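Local coordinates for M32 carboxypeptidase (Pyrococcus furiosus, PDB 1KA2) that removes amino acids one after another from the C-terminus of peptides, with broad specificity, as a metal-dependent carboxypeptidase of the M32 family, at the interface of chains A and B. Coordinates in Å, arbitrary orientation; residue numbers count along the deposited sequence, not the author numbering. Chains: chain A/B, M32 carboxypeptidase.

Contact 1: the interface of chains A and B. Residues chain A 18, 21, 25, 286; chain B 45, 48-49.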
loop_
_atom_site.group_PDB
_atom_site.type_symbol
_atom_site.label_atom_id
_atom_site.label_comp_id
_atom_site.label_asym_id
_atom_site.label_seq_id
_atom_site.Cartn_x
_atom_site.Cartn_y
_atom_site.Cartn_z
ATOM N N ARG A 18 17.029 4.579 -10.326
ATOM C CA ARG A 18 16.503 4.222 -9.010
ATOM C C ARG A 18 15.255 5.044 -8.674
ATOM O O ARG A 18 14.275 4.510 -8.165
ATOM C CB ARG A 18 17.573 4.432 -7.926
ATOM C CG ARG A 18 18.620 3.334 -7.840
ATOM C CD ARG A 18 18.966 3.055 -6.398
ATOM N NE ARG A 18 19.837 1.891 -6.292
ATOM C CZ ARG A 18 20.285 1.392 -5.146
ATOM N NH1 ARG A 18 19.947 1.953 -3.997
ATOM N NH2 ARG A 18 21.065 0.327 -5.154
ATOM N N TRP A 21 12.562 3.907 -10.717
ATOM C CA TRP A 21 12.175 2.623 -10.153
ATOM C C TRP A 21 11.338 2.811 -8.883
ATOM O O TRP A 21 10.352 2.107 -8.675
ATOM C CB TRP A 21 13.415 1.771 -9.829
ATOM C CG TRP A 21 13.063 0.487 -9.116
ATOM C CD1 TRP A 21 12.722 -0.708 -9.686
ATOM C CD2 TRP A 21 12.921 0.312 -7.704
ATOM N NE1 TRP A 21 12.367 -1.616 -8.715
ATOM C CE2 TRP A 21 12.479 -1.016 -7.487
ATOM C CE3 TRP A 21 13.118 1.152 -6.595
ATOM C CZ2 TRP A 21 12.233 -1.529 -6.202
ATOM C CZ3 TRP A 21 12.869 0.642 -5.309
ATOM C CH2 TRP A 21 12.428 -0.687 -5.130
ATOM N N HIS A 25 7.683 1.388 -7.830
ATOM C CA HIS A 25 7.441 0.577 -6.649
ATOM C C HIS A 25 6.183 1.154 -6.019
ATOM O O HIS A 25 5.236 0.444 -5.691
ATOM C CB HIS A 25 8.597 0.731 -5.676
ATOM C CG HIS A 25 8.388 0.019 -4.381
ATOM N ND1 HIS A 25 8.533 -1.345 -4.252
ATOM C CD2 HIS A 25 8.045 0.481 -3.155
ATOM C CE1 HIS A 25 8.289 -1.693 -2.999
ATOM N NE2 HIS A 25 7.991 -0.603 -2.314
ATOM N N PHE A 286 16.577 -3.139 -8.667
ATOM C CA PHE A 286 16.551 -1.687 -8.921
ATOM C C PHE A 286 16.900 -1.275 -10.361
ATOM O O PHE A 286 16.951 -0.081 -10.668
ATOM C CB PHE A 286 17.507 -0.961 -7.972
ATOM C CG PHE A 286 17.366 -1.378 -6.555
ATOM C CD1 PHE A 286 18.414 -2.010 -5.901
ATOM C CD2 PHE A 286 16.168 -1.173 -5.876
ATOM C CE1 PHE A 286 18.271 -2.439 -4.576
ATOM C CE2 PHE A 286 16.015 -1.595 -4.563
ATOM C CZ PHE A 286 17.070 -2.230 -3.909
ATOM N N GLU B 45 13.880 -3.413 -0.448
ATOM C CA GLU B 45 13.349 -2.703 -1.600
ATOM C C GLU B 45 12.368 -1.609 -1.178
ATOM O O GLU B 45 12.336 -0.533 -1.775
ATOM C CB GLU B 45 12.736 -3.714 -2.576
ATOM C CG GLU B 45 13.834 -4.616 -3.180
ATOM C CD GLU B 45 13.303 -5.863 -3.869
ATOM O OE1 GLU B 45 12.724 -6.714 -3.167
ATOM O OE2 GLU B 45 13.475 -6.000 -5.106
ATOM N N VAL B 48 14.631 1.444 0.028
ATOM C CA VAL B 48 15.241 2.254 -1.019
ATOM C C VAL B 48 14.158 3.072 -1.722
ATOM O O VAL B 48 14.390 4.216 -2.107
ATOM C CB VAL B 48 15.982 1.375 -2.057
ATOM C CG1 VAL B 48 17.280 0.849 -1.484
ATOM C CG2 VAL B 48 15.111 0.217 -2.436
ATOM N N ALA B 49 12.976 2.493 -1.895
ATOM C CA ALA B 49 11.882 3.227 -2.543
ATOM C C ALA B 49 11.480 4.415 -1.665
ATOM O O ALA B 49 11.273 5.524 -2.154
ATOM C CB ALA B 49 10.675 2.310 -2.782
HETATM O O HOH W 1 13.917 -4.724 -7.864
#
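B:Val48 meets A:Trp21 and A:Phe286 at the apolar centre of this helix-on-helix patch of the homodimer. B:Val48 CG2 lies 3.7 Å from CZ3 of the A:Trp21 indole. B:Val48 CG2 also faces the rim of the phenyl ring, 3.5 Å from A:Phe286 CZ. Its approach to CE2 of that ring is modelled too short and carries no weight. The other methyl, CG1, turns toward A:Arg18 and the CZ corner of A:Phe286. The valine thus uses both branches.

A:Trp21 has CG anti to its own backbone N (chi1 174°), and this turn sends the six-membered part of the indole to the partner helix. A:Trp21 CH2 leads, 3.4 Å from the backbone O of B:Glu45. That oxygen and the backbone N of B:Ala49 both lie at the indole edge, in the ring plane. Within chain A, A:His25 CB covers one face of the indole near its rim. A:Phe286 CD2 covers the opposite face, and the two covers probably fix how the indole is turned. CZ3 also touches the methyl of B:Ala49. B:Ala49 CB packs closely on the imidazole of A:His25, 3.2 Å from A:His25 CD2.

Farther out, the guanidinium of A:Arg18 is tilted over the A:Phe286 ring, with CG of the phenylalanine off one face, toward the rim. A:Arg18 NH1 is 3.8 Å from B:Val48 CG1, a van der Waals contact. On another border, B:Glu45 sets its CG near A:Phe286 and carries its carboxylate to a water. The water O lies 3.1 Å from B:Glu45 OE2 and is hydrogen-bonded by the backbone N of A:Phe286. It therefore bridges the two chains.

A:Arg18, A:Trp21 and A:His25 project from helix 8-36 of chain A. A:Phe286 comes from a loop just after the short 3-10 helix 282-284. Chain B supplies helix 43-61.

Contact 2: the interface of chains A and B. Residues chain A 45, 48-49, 52; chain B 21-22, 25, 286.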
loop_
_atom_site.group_PDB
_atom_site.type_symbol
_atom_site.label_atom_id
_atom_site.label_comp_id
_atom_site.label_asym_id
_atom_site.label_seq_id
_atom_site.Cartn_x
_atom_site.Cartn_y
_atom_site.Cartn_z
ATOM N N GLU A 45 -8.858 10.396 -4.237
ATOM C CA GLU A 45 -7.522 10.807 -3.836
ATOM C C GLU A 45 -6.464 9.819 -4.330
ATOM O O GLU A 45 -5.369 10.221 -4.724
ATOM C CB GLU A 45 -7.492 11.007 -2.316
ATOM C CG GLU A 45 -8.375 12.206 -1.912
ATOM C CD GLU A 45 -8.698 12.267 -0.427
ATOM O OE1 GLU A 45 -9.389 11.351 0.056
ATOM O OE2 GLU A 45 -8.273 13.234 0.253
ATOM N N VAL A 48 -5.896 10.703 -8.176
ATOM C CA VAL A 48 -5.079 11.876 -8.459
ATOM C C VAL A 48 -3.623 11.577 -8.104
ATOM O O VAL A 48 -2.708 12.029 -8.790
ATOM C CB VAL A 48 -5.564 13.111 -7.660
ATOM C CG1 VAL A 48 -6.845 13.661 -8.249
ATOM C CG2 VAL A 48 -5.812 12.713 -6.238
ATOM N N ALA A 49 -3.401 10.821 -7.036
ATOM C CA ALA A 49 -2.028 10.476 -6.648
ATOM C C ALA A 49 -1.399 9.603 -7.738
ATOM O O ALA A 49 -0.250 9.804 -8.127
ATOM C CB ALA A 49 -2.008 9.741 -5.301
ATOM N N GLU A 52 -0.562 11.994 -10.769
ATOM C CA GLU A 52 0.570 12.893 -10.609
ATOM C C GLU A 52 1.891 12.135 -10.775
ATOM O O GLU A 52 2.822 12.635 -11.411
ATOM C CB GLU A 52 0.512 13.558 -9.232
ATOM C CG GLU A 52 -0.626 14.548 -9.039
ATOM C CD GLU A 52 -0.483 15.793 -9.917
ATOM O OE1 GLU A 52 0.655 16.182 -10.242
ATOM O OE2 GLU A 52 -1.510 16.396 -10.273
ATOM N N TRP B 21 2.156 16.559 -3.012
ATOM C CA TRP B 21 1.124 15.870 -2.252
ATOM C C TRP B 21 1.036 14.395 -2.658
ATOM O O TRP B 21 0.887 13.520 -1.808
ATOM C CB TRP B 21 -0.245 16.541 -2.455
ATOM C CG TRP B 21 -1.367 15.777 -1.793
ATOM C CD1 TRP B 21 -1.800 15.896 -0.502
ATOM C CD2 TRP B 21 -2.120 14.707 -2.370
ATOM N NE1 TRP B 21 -2.772 14.959 -0.236
ATOM C CE2 TRP B 21 -2.988 14.213 -1.366
ATOM C CE3 TRP B 21 -2.143 14.109 -3.642
ATOM C CZ2 TRP B 21 -3.876 13.149 -1.593
ATOM C CZ3 TRP B 21 -3.029 13.040 -3.869
ATOM C CH2 TRP B 21 -3.880 12.574 -2.844
ATOM N N ALA B 22 1.132 14.114 -3.953
ATOM C CA ALA B 22 1.050 12.735 -4.430
ATOM C C ALA B 22 2.182 11.844 -3.894
ATOM O O ALA B 22 1.955 10.685 -3.532
ATOM C CB ALA B 22 1.037 12.722 -5.956
ATOM N N HIS B 25 1.212 10.981 -0.467
ATOM C CA HIS B 25 0.154 9.985 -0.436
ATOM C C HIS B 25 0.864 8.645 -0.555
ATOM O O HIS B 25 0.632 7.717 0.217
ATOM C CB HIS B 25 -0.758 10.169 -1.636
ATOM C CG HIS B 25 -1.815 9.121 -1.751
ATOM N ND1 HIS B 25 -2.945 9.116 -0.962
ATOM C CD2 HIS B 25 -1.915 8.042 -2.562
ATOM C CE1 HIS B 25 -3.698 8.077 -1.284
ATOM N NE2 HIS B 25 -3.095 7.410 -2.253
ATOM N N PHE B 286 -5.904 17.979 -1.287
ATOM C CA PHE B 286 -4.706 18.157 -2.128
ATOM C C PHE B 286 -3.864 19.402 -1.798
ATOM O O PHE B 286 -2.865 19.668 -2.471
ATOM C CB PHE B 286 -5.094 18.221 -3.606
ATOM C CG PHE B 286 -6.027 17.145 -4.021
ATOM C CD1 PHE B 286 -7.307 17.455 -4.459
ATOM C CD2 PHE B 286 -5.642 15.810 -3.941
ATOM C CE1 PHE B 286 -8.203 16.440 -4.815
ATOM C CE2 PHE B 286 -6.522 14.795 -4.291
ATOM C CZ PHE B 286 -7.808 15.110 -4.730
HETATM O O HOH W 2 -6.196 15.460 0.662
#
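A:Val48 packs against B:Phe286 and B:Trp21 in the apolar centre of this helix-to-helix patch of the homodimer interface. The valine and the phenylalanine arrive from opposite directions. With chi1 at -74°, the valine sets CG1 anti to its carbonyl carbon, and both methyls reach the phenyl rim. A:Val48 CG1 is 3.9 Å from B:Phe286 CZ. A:Val48 CG2 also rests above the rim of the B:Trp21 indole, near CZ3. B:Phe286 does a second job, since CD2 covers one face of that indole from within chain B. An alanine in place of B:Phe286 would probably take the phenyl rim away from both A:Val48 methyls, with CG2 keeping its contact to B:Trp21, and leave one indole face without its cover from chain B.

Next to this centre, the A:Ala49 methyl fits between B:Trp21 CZ3 and the imidazole of B:His25, across the indole plane from A:Val48 CG2. B:Ala22 extends the apolar strip along the helix. B:Ala22 CB is 3.4 Å from A:Glu52 CB and also approaches the backbone of A:Ala49. The small alanine side chains probably let the helices come close here.

At the polar rim, A:Glu45 passes obliquely by B:Phe286, its carboxylate plane 86° from the ring. A:Glu45 OE2 lies 3.1 Å from a water O. The backbone N of B:Phe286 makes a hydrogen bond to this water, 164° at the hydrogen.

Chain A contributes helix 43-61. Chain B contributes helix 8-36 and the loop residue B:Phe286.

Contact 1 and contact 2 are symmetry mates about the two-fold axis of the homodimer and share the Trp21, His25, Phe286, Glu45, Val48 and Ala49 set. Their C-alpha centres lie about 19 Å apart. Each chain gives helix 8-36 and the loop residue Phe286 to one contact, and helix 43-61 to the other. The pairing is therefore reciprocal, so the same surfaces are used twice, once from each subunit. The catalytic residue A:Glu270 is about 22 Å from the centre of contact 1 and about 27 Å from that of contact 2. The two contacts thus probably serve assembly rather than substrate binding directly.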